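Local coordinates for protein 2-c-methyl-d-erythritol 4-phosphate cytidylyltransferase (Streptococcus pneumoniae, PDB 2VSH) that transfers the cytidylyl group of CTP to D-ribitol 5-phosphate, making the CDP-activated ribitol used for teichoic acid precursors, at residues 29-34 with 67-72; 88-93 with 177-182; 183-188 with 202-207. One frame throughout, in Å; residues are numbered along the deposited sequence.

Interaction 1 (29-34 with 67-72)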
ATOM      1  N   GLY A  29     -20.635   9.684   7.673  1.00 29.89           N
ATOM      2  CA  GLY A  29     -21.947  10.154   7.257  1.00 31.54           C
ATOM      3  C   GLY A  29     -22.706  10.480   8.520  1.00 32.46           C
ATOM      4  O   GLY A  29     -22.429  11.488   9.170  1.00 33.55           O
ATOM      5  N   ASP A  30     -23.631   9.603   8.903  1.00 32.35           N
ATOM      6  CA  ASP A  30     -24.446   9.846  10.090  1.00 33.08           C
ATOM      7  C   ASP A  30     -24.509   8.643  11.053  1.00 31.49           C
ATOM      8  O   ASP A  30     -25.300   8.630  12.002  1.00 31.90           O
ATOM      9  CB  ASP A  30     -25.838  10.345   9.674  1.00 35.66           C
ATOM     10  CG  ASP A  30     -25.791  11.730   8.996  1.00 39.58           C
ATOM     11  OD1 ASP A  30     -25.577  12.752   9.696  1.00 42.96           O
ATOM     12  OD2 ASP A  30     -25.973  11.798   7.753  1.00 42.53           O
ATOM     13  N   ARG A  31     -23.630   7.665  10.827  1.00 28.84           N
ATOM     14  CA  ARG A  31     -23.579   6.433  11.618  1.00 27.82           C
ATOM     15  C   ARG A  31     -22.133   5.995  11.812  1.00 25.34           C
ATOM     16  O   ARG A  31     -21.310   6.227  10.921  1.00 24.53           O
ATOM     17  CB  ARG A  31     -24.357   5.327  10.898  1.00 27.61           C
ATOM     18  CG  ARG A  31     -25.847   5.406  11.170  1.00 33.06           C
ATOM     19  CD  ARG A  31     -26.727   4.973  10.005  1.00 37.20           C
ATOM     20  NE  ARG A  31     -26.093   4.017   9.106  1.00 38.17           N
ATOM     21  CZ  ARG A  31     -25.899   4.245   7.812  1.00 40.00           C
ATOM     22  NH1 ARG A  31     -26.287   5.397   7.270  1.00 43.49           N
ATOM     23  NH2 ARG A  31     -25.325   3.328   7.054  1.00 40.99           N
ATOM     24  N   PRO A  32     -21.821   5.365  12.969  1.00 24.06           N
ATOM     25  CA  PRO A  32     -20.457   4.898  13.236  1.00 23.08           C
ATOM     26  C   PRO A  32     -19.988   3.918  12.182  1.00 22.19           C
ATOM     27  O   PRO A  32     -20.784   3.109  11.676  1.00 22.04           O
ATOM     28  CB  PRO A  32     -20.566   4.165  14.587  1.00 23.09           C
ATOM     29  CG  PRO A  32     -21.808   4.688  15.223  1.00 24.17           C
ATOM     30  CD  PRO A  32     -22.737   5.049  14.079  1.00 24.68           C
ATOM     31  N   ILE A  33     -18.698   3.971  11.867  1.00 21.51           N
ATOM     32  CA  ILE A  33     -18.117   3.048  10.892  1.00 20.54           C
ATOM     33  C   ILE A  33     -18.508   1.601  11.178  1.00 19.84           C
ATOM     34  O   ILE A  33     -18.894   0.856  10.253  1.00 20.56           O
ATOM     35  CB  ILE A  33     -16.564   3.228  10.786  1.00 20.63           C
ATOM     36  CG1 ILE A  33     -16.247   4.593  10.154  1.00 20.89           C
ATOM     37  CG2 ILE A  33     -15.946   2.094   9.934  1.00 16.36           C
ATOM     38  CD1 ILE A  33     -14.807   5.110  10.362  1.00 22.32           C
ATOM     39  N   LEU A  34     -18.430   1.197  12.450  1.00 19.94           N
ATOM     40  CA  LEU A  34     -18.780  -0.168  12.842  1.00 19.46           C
ATOM     41  C   LEU A  34     -20.187  -0.555  12.391  1.00 19.42           C
ATOM     42  O   LEU A  34     -20.426  -1.689  11.962  1.00 18.74           O
ATOM     43  CB  LEU A  34     -18.666  -0.350  14.367  1.00 19.50           C
ATOM     44  CG  LEU A  34     -19.116  -1.706  14.924  1.00 19.76           C
ATOM     45  CD1 LEU A  34     -18.280  -2.894  14.380  1.00 17.96           C
ATOM     46  CD2 LEU A  34     -19.132  -1.697  16.453  1.00 19.81           C
ATOM     47  N   ASP A  67     -28.364  -1.077  19.752  1.00 29.09           N
ATOM     48  CA  ASP A  67     -29.683  -0.657  20.220  1.00 31.05           C
ATOM     49  C   ASP A  67     -30.147   0.586  19.485  1.00 31.63           C
ATOM     50  O   ASP A  67     -31.315   0.692  19.099  1.00 32.65           O
ATOM     51  CB  ASP A  67     -29.675  -0.394  21.728  1.00 32.54           C
ATOM     52  CG  ASP A  67     -29.688  -1.665  22.550  1.00 34.57           C
ATOM     53  OD1 ASP A  67     -29.914  -2.752  21.981  1.00 35.03           O
ATOM     54  OD2 ASP A  67     -29.479  -1.579  23.783  1.00 38.29           O
ATOM     55  N   LYS A  68     -29.222   1.526  19.293  1.00 30.64           N
ATOM     56  CA  LYS A  68     -29.533   2.833  18.725  1.00 31.39           C
ATOM     57  C   LYS A  68     -29.678   2.796  17.205  1.00 30.77           C
ATOM     58  O   LYS A  68     -30.606   3.392  16.653  1.00 31.00           O
ATOM     59  CB  LYS A  68     -28.444   3.847  19.085  1.00 31.25           C
ATOM     60  CG  LYS A  68     -28.791   5.290  18.688  1.00 33.69           C
ATOM     61  CD  LYS A  68     -27.660   6.258  18.992  1.00 32.89           C
ATOM     62  CE  LYS A  68     -28.158   7.693  19.088  1.00 36.89           C
ATOM     63  NZ  LYS A  68     -28.894   8.139  17.873  1.00 38.37           N
ATOM     64  N   TYR A  69     -28.744   2.121  16.533  1.00 28.33           N
ATOM     65  CA  TYR A  69     -28.664   2.192  15.076  1.00 28.42           C
ATOM     66  C   TYR A  69     -29.275   0.998  14.351  1.00 28.54           C
ATOM     67  O   TYR A  69     -29.679   1.124  13.200  1.00 29.17           O
ATOM     68  CB  TYR A  69     -27.210   2.443  14.602  1.00 26.50           C
ATOM     69  CG  TYR A  69     -26.739   3.839  14.915  1.00 27.09           C
ATOM     70  CD1 TYR A  69     -25.941   4.098  16.033  1.00 26.43           C
ATOM     71  CD2 TYR A  69     -27.142   4.919  14.122  1.00 27.07           C
ATOM     72  CE1 TYR A  69     -25.532   5.409  16.327  1.00 26.96           C
ATOM     73  CE2 TYR A  69     -26.748   6.212  14.407  1.00 27.61           C
ATOM     74  CZ  TYR A  69     -25.930   6.452  15.498  1.00 28.75           C
ATOM     75  OH  TYR A  69     -25.566   7.747  15.775  1.00 28.13           O
ATOM     76  N   LEU A  70     -29.352  -0.146  15.027  1.00 28.77           N
ATOM     77  CA  LEU A  70     -29.806  -1.389  14.399  1.00 29.21           C
ATOM     78  C   LEU A  70     -30.765  -2.195  15.291  1.00 30.71           C
ATOM     79  O   LEU A  70     -30.603  -3.407  15.419  1.00 29.61           O
ATOM     80  CB  LEU A  70     -28.590  -2.242  14.034  1.00 27.55           C
ATOM     81  CG  LEU A  70     -27.586  -1.701  13.013  1.00 26.21           C
ATOM     82  CD1 LEU A  70     -26.335  -2.537  13.069  1.00 25.45           C
ATOM     83  CD2 LEU A  70     -28.156  -1.698  11.601  1.00 28.08           C
ATOM     84  N   PRO A  71     -31.768  -1.527  15.907  1.00 33.09           N
ATOM     85  CA  PRO A  71     -32.635  -2.196  16.888  1.00 35.31           C
ATOM     86  C   PRO A  71     -33.405  -3.386  16.310  1.00 36.61           C
ATOM     87  O   PRO A  71     -33.692  -4.340  17.022  1.00 37.61           O
ATOM     88  CB  PRO A  71     -33.608  -1.084  17.325  1.00 36.59           C
ATOM     89  CG  PRO A  71     -33.596  -0.110  16.236  1.00 36.26           C
ATOM     90  CD  PRO A  71     -32.169  -0.121  15.725  1.00 34.46           C
ATOM     91  N   LEU A  72     -33.681  -3.331  15.014  1.00 37.72           N
ATOM     92  CA  LEU A  72     -34.399  -4.387  14.301  1.00 39.11           C
ATOM     93  C   LEU A  72     -33.535  -5.641  14.151  1.00 37.48           C
ATOM     94  O   LEU A  72     -34.053  -6.726  13.921  1.00 38.31           O
ATOM     95  CB  LEU A  72     -34.788  -3.849  12.925  1.00 39.83           C
ATOM     96  CG  LEU A  72     -36.073  -4.136  12.166  1.00 42.24           C
ATOM     97  CD1 LEU A  72     -37.317  -4.125  13.060  1.00 43.59           C
ATOM     98  CD2 LEU A  72     -36.157  -3.072  11.071  1.00 42.42           C
TER

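Interaction 2 (88-93 with 177-182)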
ATOM      1  N   THR A  88      -6.507 -13.695  18.365  1.00 25.70           N
ATOM      2  CA  THR A  88      -7.130 -13.931  19.664  1.00 26.09           C
ATOM      3  C   THR A  88      -8.596 -13.489  19.594  1.00 23.87           C
ATOM      4  O   THR A  88      -9.451 -14.093  20.209  1.00 23.87           O
ATOM      5  CB  THR A  88      -6.379 -13.209  20.809  1.00 27.84           C
ATOM      6  OG1 THR A  88      -4.989 -13.536  20.738  1.00 30.28           O
ATOM      7  CG2 THR A  88      -6.891 -13.676  22.183  1.00 29.37           C
ATOM      8  N   SER A  89      -8.870 -12.435  18.836  1.00 22.58           N
ATOM      9  CA  SER A  89     -10.246 -11.972  18.657  1.00 21.82           C
ATOM     10  C   SER A  89     -11.032 -12.995  17.850  1.00 20.99           C
ATOM     11  O   SER A  89     -12.179 -13.308  18.186  1.00 21.68           O
ATOM     12  CB  SER A  89     -10.290 -10.594  17.985  1.00 20.97           C
ATOM     13  OG  SER A  89      -9.790  -9.608  18.866  1.00 23.62           O
ATOM     14  N   ILE A  90     -10.416 -13.543  16.808  1.00 20.18           N
ATOM     15  CA  ILE A  90     -11.078 -14.615  16.031  1.00 19.01           C
ATOM     16  C   ILE A  90     -11.442 -15.817  16.918  1.00 20.16           C
ATOM     17  O   ILE A  90     -12.580 -16.287  16.890  1.00 19.47           O
ATOM     18  CB  ILE A  90     -10.263 -15.037  14.788  1.00 19.18           C
ATOM     19  CG1 ILE A  90     -10.174 -13.853  13.804  1.00 17.56           C
ATOM     20  CG2 ILE A  90     -10.932 -16.228  14.100  1.00 17.36           C
ATOM     21  CD1 ILE A  90      -9.132 -13.993  12.705  1.00 18.44           C
ATOM     22  N   LYS A  91     -10.487 -16.294  17.710  1.00 21.39           N
ATOM     23  CA  LYS A  91     -10.740 -17.383  18.655  1.00 22.92           C
ATOM     24  C   LYS A  91     -11.906 -17.022  19.586  1.00 22.71           C
ATOM     25  O   LYS A  91     -12.806 -17.825  19.794  1.00 23.19           O
ATOM     26  CB  LYS A  91      -9.476 -17.722  19.447  1.00 24.28           C
ATOM     27  CG  LYS A  91      -9.718 -18.619  20.686  1.00 25.79           C
ATOM     28  CD  LYS A  91      -8.529 -18.636  21.616  1.00 29.17           C
ATOM     29  CE  LYS A  91      -8.437 -17.353  22.489  1.00 33.99           C
ATOM     30  NZ  LYS A  91      -9.298 -17.333  23.722  1.00 34.54           N
ATOM     31  N   ASN A  92     -11.892 -15.800  20.117  1.00 22.98           N
ATOM     32  CA  ASN A  92     -12.941 -15.337  21.022  1.00 22.85           C
ATOM     33  C   ASN A  92     -14.305 -15.339  20.347  1.00 21.96           C
ATOM     34  O   ASN A  92     -15.302 -15.762  20.948  1.00 22.81           O
ATOM     35  CB  ASN A  92     -12.614 -13.940  21.536  1.00 23.23           C
ATOM     36  CG  ASN A  92     -11.621 -13.957  22.652  1.00 24.87           C
ATOM     37  OD1 ASN A  92     -11.045 -14.989  22.971  1.00 24.69           O
ATOM     38  ND2 ASN A  92     -11.414 -12.813  23.265  1.00 25.61           N
ATOM     39  N   ILE A  93     -14.327 -14.888  19.096  1.00 20.77           N
ATOM     40  CA  ILE A  93     -15.525 -14.916  18.244  1.00 20.39           C
ATOM     41  C   ILE A  93     -16.043 -16.349  18.064  1.00 20.97           C
ATOM     42  O   ILE A  93     -17.246 -16.610  18.231  1.00 20.89           O
ATOM     43  CB  ILE A  93     -15.263 -14.183  16.881  1.00 19.85           C
ATOM     44  CG1 ILE A  93     -15.254 -12.665  17.117  1.00 18.89           C
ATOM     45  CG2 ILE A  93     -16.324 -14.539  15.818  1.00 20.18           C
ATOM     46  CD1 ILE A  93     -14.643 -11.821  15.978  1.00 18.10           C
ATOM     47  N   LYS A 177     -13.839 -24.702  13.343  1.00 23.85           N
ATOM     48  CA  LYS A 177     -13.054 -25.795  13.940  1.00 25.39           C
ATOM     49  C   LYS A 177     -11.643 -25.826  13.369  1.00 25.16           C
ATOM     50  O   LYS A 177     -10.672 -25.985  14.130  1.00 25.64           O
ATOM     51  CB  LYS A 177     -13.739 -27.156  13.729  1.00 26.84           C
ATOM     52  CG  LYS A 177     -13.149 -28.326  14.537  1.00 29.39           C
ATOM     53  CD  LYS A 177     -13.750 -29.669  14.093  1.00 30.04           C
ATOM     54  CE  LYS A 177     -13.186 -30.890  14.868  1.00 34.43           C
ATOM     55  NZ  LYS A 177     -11.712 -31.123  14.723  1.00 34.54           N
ATOM     56  N   ASP A 178     -11.534 -25.643  12.045  1.00 24.17           N
ATOM     57  CA  ASP A 178     -10.246 -25.623  11.367  1.00 23.87           C
ATOM     58  C   ASP A 178      -9.327 -24.537  11.915  1.00 23.02           C
ATOM     59  O   ASP A 178      -8.156 -24.810  12.201  1.00 24.37           O
ATOM     60  CB  ASP A 178     -10.406 -25.443   9.861  1.00 23.75           C
ATOM     61  CG  ASP A 178     -10.807 -26.727   9.154  1.00 25.10           C
ATOM     62  OD1 ASP A 178     -11.091 -27.739   9.842  1.00 25.88           O
ATOM     63  OD2 ASP A 178     -10.839 -26.710   7.913  1.00 24.91           O
ATOM     64  N   PHE A 179      -9.843 -23.318  12.069  1.00 21.85           N
ATOM     65  CA  PHE A 179      -9.041 -22.255  12.668  1.00 20.85           C
ATOM     66  C   PHE A 179      -8.611 -22.612  14.093  1.00 21.39           C
ATOM     67  O   PHE A 179      -7.454 -22.412  14.453  1.00 21.81           O
ATOM     68  CB  PHE A 179      -9.777 -20.912  12.667  1.00 20.84           C
ATOM     69  CG  PHE A 179      -9.024 -19.817  13.368  1.00 19.69           C
ATOM     70  CD1 PHE A 179      -9.166 -19.632  14.744  1.00 21.71           C
ATOM     71  CD2 PHE A 179      -8.158 -18.983  12.658  1.00 20.85           C
ATOM     72  CE1 PHE A 179      -8.474 -18.624  15.405  1.00 21.24           C
ATOM     73  CE2 PHE A 179      -7.459 -17.968  13.310  1.00 21.20           C
ATOM     74  CZ  PHE A 179      -7.609 -17.794  14.685  1.00 20.61           C
ATOM     75  N   MET A 180      -9.541 -23.118  14.904  1.00 21.20           N
ATOM     76  CA  MET A 180      -9.208 -23.498  16.280  1.00 22.02           C
ATOM     77  C   MET A 180      -8.102 -24.536  16.363  1.00 23.66           C
ATOM     78  O   MET A 180      -7.141 -24.355  17.108  1.00 24.32           O
ATOM     79  CB  MET A 180     -10.443 -23.967  17.057  1.00 22.40           C
ATOM     80  CG  MET A 180     -11.514 -22.893  17.173  1.00 21.29           C
ATOM     81  SD  MET A 180     -11.040 -21.487  18.214  1.00 23.38           S
ATOM     82  CE  MET A 180     -11.548 -22.094  19.826  1.00 23.23           C
ATOM     83  N   ASP A 181      -8.238 -25.621  15.600  1.00 24.49           N
ATOM     84  CA  ASP A 181      -7.225 -26.660  15.565  1.00 26.38           C
ATOM     85  C   ASP A 181      -5.824 -26.157  15.178  1.00 25.73           C
ATOM     86  O   ASP A 181      -4.847 -26.466  15.853  1.00 25.75           O
ATOM     87  CB  ASP A 181      -7.678 -27.804  14.646  1.00 27.31           C
ATOM     88  CG  ASP A 181      -8.866 -28.568  15.215  1.00 30.19           C
ATOM     89  OD1 ASP A 181      -9.139 -28.408  16.429  1.00 33.06           O
ATOM     90  OD2 ASP A 181      -9.523 -29.326  14.467  1.00 32.43           O
ATOM     91  N   LEU A 182      -5.735 -25.383  14.101  1.00 25.14           N
ATOM     92  CA  LEU A 182      -4.442 -24.903  13.610  1.00 25.53           C
ATOM     93  C   LEU A 182      -3.822 -23.849  14.521  1.00 25.68           C
ATOM     94  O   LEU A 182      -2.628 -23.893  14.803  1.00 26.23           O
ATOM     95  CB  LEU A 182      -4.591 -24.327  12.204  1.00 24.44           C
ATOM     96  CG  LEU A 182      -4.953 -25.302  11.094  1.00 25.02           C
ATOM     97  CD1 LEU A 182      -4.961 -24.525   9.806  1.00 24.77           C
ATOM     98  CD2 LEU A 182      -3.960 -26.485  11.039  1.00 26.56           C
TER

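Interaction 3 (183-188 with 202-207)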
ATOM      1  N   TYR A 183      -4.639 -22.890  14.953  1.00 25.32           N
ATOM      2  CA  TYR A 183      -4.192 -21.840  15.863  1.00 25.04           C
ATOM      3  C   TYR A 183      -3.744 -22.426  17.186  1.00 25.94           C
ATOM      4  O   TYR A 183      -2.756 -21.971  17.764  1.00 26.64           O
ATOM      5  CB  TYR A 183      -5.324 -20.846  16.082  1.00 24.97           C
ATOM      6  CG  TYR A 183      -5.002 -19.691  17.005  1.00 25.16           C
ATOM      7  CD1 TYR A 183      -4.115 -18.690  16.617  1.00 24.35           C
ATOM      8  CD2 TYR A 183      -5.603 -19.592  18.258  1.00 25.36           C
ATOM      9  CE1 TYR A 183      -3.831 -17.623  17.461  1.00 24.36           C
ATOM     10  CE2 TYR A 183      -5.324 -18.516  19.106  1.00 25.80           C
ATOM     11  CZ  TYR A 183      -4.439 -17.548  18.702  1.00 24.71           C
ATOM     12  OH  TYR A 183      -4.166 -16.490  19.544  1.00 26.62           O
ATOM     13  N   GLY A 184      -4.469 -23.449  17.649  1.00 26.47           N
ATOM     14  CA  GLY A 184      -4.174 -24.122  18.903  1.00 26.83           C
ATOM     15  C   GLY A 184      -2.843 -24.839  18.903  1.00 27.54           C
ATOM     16  O   GLY A 184      -2.293 -25.101  19.961  1.00 27.71           O
ATOM     17  N   SER A 185      -2.331 -25.154  17.712  1.00 28.21           N
ATOM     18  CA  SER A 185      -1.084 -25.908  17.566  1.00 29.42           C
ATOM     19  C   SER A 185       0.155 -25.007  17.588  1.00 29.17           C
ATOM     20  O   SER A 185       1.277 -25.494  17.427  1.00 30.52           O
ATOM     21  CB  SER A 185      -1.104 -26.722  16.268  1.00 30.20           C
ATOM     22  OG  SER A 185      -0.834 -25.877  15.158  1.00 30.05           O
ATOM     23  N   LEU A 186      -0.041 -23.707  17.798  1.00 27.55           N
ATOM     24  CA  LEU A 186       1.053 -22.740  17.709  1.00 26.94           C
ATOM     25  C   LEU A 186       1.577 -22.351  19.079  1.00 27.13           C
ATOM     26  O   LEU A 186       0.814 -22.208  20.016  1.00 26.52           O
ATOM     27  CB  LEU A 186       0.605 -21.476  16.951  1.00 26.18           C
ATOM     28  CG  LEU A 186       0.133 -21.629  15.494  1.00 25.73           C
ATOM     29  CD1 LEU A 186      -0.405 -20.316  14.948  1.00 24.63           C
ATOM     30  CD2 LEU A 186       1.234 -22.197  14.588  1.00 27.97           C
ATOM     31  N   SER A 187       2.888 -22.171  19.184  1.00 27.39           N
ATOM     32  CA  SER A 187       3.469 -21.596  20.378  1.00 27.43           C
ATOM     33  C   SER A 187       3.163 -20.098  20.434  1.00 26.13           C
ATOM     34  O   SER A 187       2.836 -19.473  19.415  1.00 25.22           O
ATOM     35  CB  SER A 187       4.979 -21.808  20.368  1.00 28.99           C
ATOM     36  OG  SER A 187       5.585 -20.988  19.366  1.00 29.79           O
ATOM     37  N   ASP A 188       3.296 -19.515  21.625  1.00 25.87           N
ATOM     38  CA  ASP A 188       3.145 -18.076  21.781  1.00 24.23           C
ATOM     39  C   ASP A 188       4.046 -17.335  20.794  1.00 23.55           C
ATOM     40  O   ASP A 188       3.625 -16.370  20.177  1.00 22.09           O
ATOM     41  CB  ASP A 188       3.454 -17.676  23.213  1.00 25.52           C
ATOM     42  CG  ASP A 188       2.442 -18.243  24.203  1.00 26.57           C
ATOM     43  OD1 ASP A 188       2.663 -18.084  25.425  1.00 29.32           O
ATOM     44  OD2 ASP A 188       1.449 -18.862  23.746  1.00 26.20           O
ATOM     45  N   VAL A 202      -1.927 -21.197   5.348  1.00 23.93           N
ATOM     46  CA  VAL A 202      -0.901 -21.328   4.299  1.00 24.47           C
ATOM     47  C   VAL A 202       0.336 -22.118   4.773  1.00 26.20           C
ATOM     48  O   VAL A 202       0.782 -23.065   4.105  1.00 26.92           O
ATOM     49  CB  VAL A 202      -0.530 -19.929   3.697  1.00 24.39           C
ATOM     50  CG1 VAL A 202       0.711 -19.981   2.849  1.00 24.29           C
ATOM     51  CG2 VAL A 202      -1.691 -19.390   2.876  1.00 22.53           C
ATOM     52  N   ILE A 203       0.853 -21.752   5.940  1.00 26.93           N
ATOM     53  CA  ILE A 203       2.061 -22.378   6.487  1.00 28.68           C
ATOM     54  C   ILE A 203       1.837 -23.822   6.943  1.00 29.76           C
ATOM     55  O   ILE A 203       2.782 -24.612   7.001  1.00 30.15           O
ATOM     56  CB  ILE A 203       2.733 -21.511   7.607  1.00 28.38           C
ATOM     57  CG1 ILE A 203       4.200 -21.912   7.777  1.00 31.02           C
ATOM     58  CG2 ILE A 203       1.966 -21.573   8.942  1.00 27.16           C
ATOM     59  CD1 ILE A 203       5.022 -20.902   8.551  1.00 33.67           C
ATOM     60  N   LYS A 204       0.587 -24.152   7.265  1.00 29.88           N
ATOM     61  CA  LYS A 204       0.198 -25.526   7.578  1.00 30.63           C
ATOM     62  C   LYS A 204      -0.127 -26.352   6.343  1.00 31.75           C
ATOM     63  O   LYS A 204      -0.662 -27.457   6.458  1.00 32.11           O
ATOM     64  CB  LYS A 204      -0.980 -25.538   8.558  1.00 30.52           C
ATOM     65  CG  LYS A 204      -0.649 -24.983   9.937  1.00 30.44           C
ATOM     66  CD  LYS A 204       0.355 -25.866  10.677  1.00 34.78           C
ATOM     67  CE  LYS A 204       0.563 -25.398  12.114  1.00 35.49           C
ATOM     68  NZ  LYS A 204       1.197 -26.472  12.951  1.00 39.04           N
ATOM     69  N   GLY A 205       0.210 -25.825   5.166  1.00 31.54           N
ATOM     70  CA  GLY A 205       0.062 -26.558   3.915  1.00 32.06           C
ATOM     71  C   GLY A 205      -1.369 -26.683   3.419  1.00 31.53           C
ATOM     72  O   GLY A 205      -1.686 -27.615   2.667  1.00 32.43           O
ATOM     73  N   LYS A 206      -2.226 -25.748   3.824  1.00 29.60           N
ATOM     74  CA  LYS A 206      -3.647 -25.787   3.454  1.00 29.23           C
ATOM     75  C   LYS A 206      -3.948 -25.004   2.158  1.00 28.86           C
ATOM     76  O   LYS A 206      -3.118 -24.220   1.685  1.00 28.15           O
ATOM     77  CB  LYS A 206      -4.535 -25.283   4.603  1.00 28.04           C
ATOM     78  CG  LYS A 206      -4.292 -25.945   5.969  1.00 28.88           C
ATOM     79  CD  LYS A 206      -4.627 -27.438   5.963  1.00 28.94           C
ATOM     80  CE  LYS A 206      -4.394 -28.084   7.326  1.00 28.59           C
ATOM     81  NZ  LYS A 206      -4.739 -29.550   7.299  1.00 31.27           N
ATOM     82  N   ASP A 207      -5.144 -25.237   1.606  1.00 28.64           N
ATOM     83  CA  ASP A 207      -5.594 -24.646   0.349  1.00 28.45           C
ATOM     84  C   ASP A 207      -6.400 -23.358   0.598  1.00 26.95           C
ATOM     85  O   ASP A 207      -7.565 -23.415   0.998  1.00 26.03           O
ATOM     86  CB  ASP A 207      -6.429 -25.678  -0.422  1.00 29.87           C
ATOM     87  CG  ASP A 207      -7.013 -25.127  -1.731  1.00 31.60           C
ATOM     88  OD1 ASP A 207      -8.079 -25.620  -2.160  1.00 31.21           O
ATOM     89  OD2 ASP A 207      -6.412 -24.213  -2.337  1.00 33.50           O
TER

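Interaction 1 (29-34 with 67-72)
Arg-31 and Tyr-69 bring the two segments to their nearest backbone approach, 7.5 Å between CA of Arg-31 and CA of Tyr-69. Segment 29-34 finishes a tight two-stranded antiparallel pairing through strand 31-32 and turns into helix 33-42, with Pro-32 as the N-cap residue. Segment 67-72 takes in the last turn of helix 59-69 and the loop after it, Leu-70 being the first residue to leave helical backbone angles. No hydrogen bond joins them, so side chains span the gap.

The phenol ring of Tyr-69 is the central element. With CG anti to its own carbonyl carbon (chi1 -71°), the ring reaches over to the proline, whose CD sits above one face in a CH-pi contact, 3.8 Å from CD of Pro-32 to the centroid of the Tyr-69 ring and 18° off the normal. The CD is displaced toward the rim, and its nearest ring atom is CE1 of Tyr-69, 3.6 Å away. On the opposite face lies the aliphatic CG of Lys-68. Arg-31 approaches obliquely, its CG 3.3 Å from CD2 of Tyr-69; bends at chi2 and chi3 then carry the guanidinium to Glu-39, where NH2 forms a salt bridge.

Proline suits the start of a helix, since the N-H at an N-cap has no helical hydrogen bond to make, and the CD hydrogens, polarised by the adjacent amide nitrogen, are good partners for an electron-rich ring. Arginine contributes methylenes here while its charge is answered elsewhere. The contact is thus dispersive and weakly electrostatic, joining the two helix ends through one aromatic ring.

Interaction 2 (88-93 with 177-182)
Ile-90 and Phe-179 form the centre of an apolar helix-to-helix contact between helix 86-100, which carries part of the CTP-binding segment, and helix 176-184, which follows the long strand 165-175. The axes of the two short segments come within 10.3 Å of each other and run at 130°, an oblique crossing, nearer antiparallel than parallel.

CG2 of Ile-90 stands almost exactly over the middle of the Phe-179 ring, 3.7 Å from the ring centroid and only 12° off its normal, a CH-pi contact. Phe-179 projects its ring there with CG anti to the backbone N (chi1 176°), and the two side chains meet at about a right angle. A beta-branched isoleucine suits this place because its methyl stands close to the helix surface and can settle on a flat ring. Beside it, SD of Met-180 lies 4.0 Å from CG of Lys-91, so the flexible thioether packs on the aliphatic part of a lysine whose NZ bends away to OD1 of Asn-92.

Around this pair, Phe-179 also meets the rings of Phe-174 and Tyr-183, while Ile-90 reaches Leu-8 of strand 3-9 in the mixed sheet and Ala-197 of helix 197-203, placing the contact between sheet and outer helices.

Interaction 3 (183-188 with 202-207)
Lys-204 and Ser-185 meet through a single hydrogen bond, and Leu-186 lies alongside the same lysine; these three residues make up the contact. Lys-204 has the largest share of buried surface. It is the first residue beyond helix 197-203, and its side chain bends once at chi2 (-66°) and is extended beyond, so that the ammonium group reaches the other helix end.

At the far end, NZ of Lys-204 donates to OG of Ser-185 at 3.1 Å, with CE of Lys-204 also close to that oxygen, at 3.4 Å. The serine hydroxyl is brought to this spot by its first torsion (chi1 78°), which sets OG between the backbone N and the carbonyl carbon. From there it also bonds to the carbonyl oxygen of Leu-182, one turn back in helix 176-184. Two partners therefore grip one small hydroxyl, and the bond to the helix backbone should limit its rotation and position it for the lysine. Serine suits the place because it is short enough to fold back on its own chain while still meeting a neighbour.

Leu-186 adds the apolar part. Its CD2 is 4.1 Å from CE of Lys-204, the two side chains running in opposing senses where they pass. Leucine is fitting here, being buried and leaning also on Leu-194 and Ile-200, whereas the lysine lies at the surface and can spend its methylenes on packing and its charge on a polar partner.

Gly-205, whose positive phi of 75° favours glycine, is the C' residue of a Schellman motif: Gly-205 N bonds to Val-202 O and Lys-206 N to Phe-201 O. The arrangement is thus one of two helix C-termini, the second closed by that motif, bridged by a lysine.

Along the chain the three contacts come in series, from interaction 1 through interaction 2 to interaction 3, all within the one cytidylyltransferase domain. Interactions 2 and 3, their centres 11 Å apart, share helix 176-184. They touch directly: Leu-182 packs on Lys-204 and Lys-206, Lys-91 on Tyr-183, and OG1 of Thr-88 makes a weak, probable hydrogen bond with OH of Tyr-183. Interaction 1 stands apart, 28 Å from interaction 2 and 36 Å from interaction 3 between centres, across the chain's centre from interaction 3. Interactions 2 and 3 thus form one continuous patch, which includes the helix carrying Thr-88 and Ser-89 of the CTP site, while interaction 1 lies elsewhere on the fold.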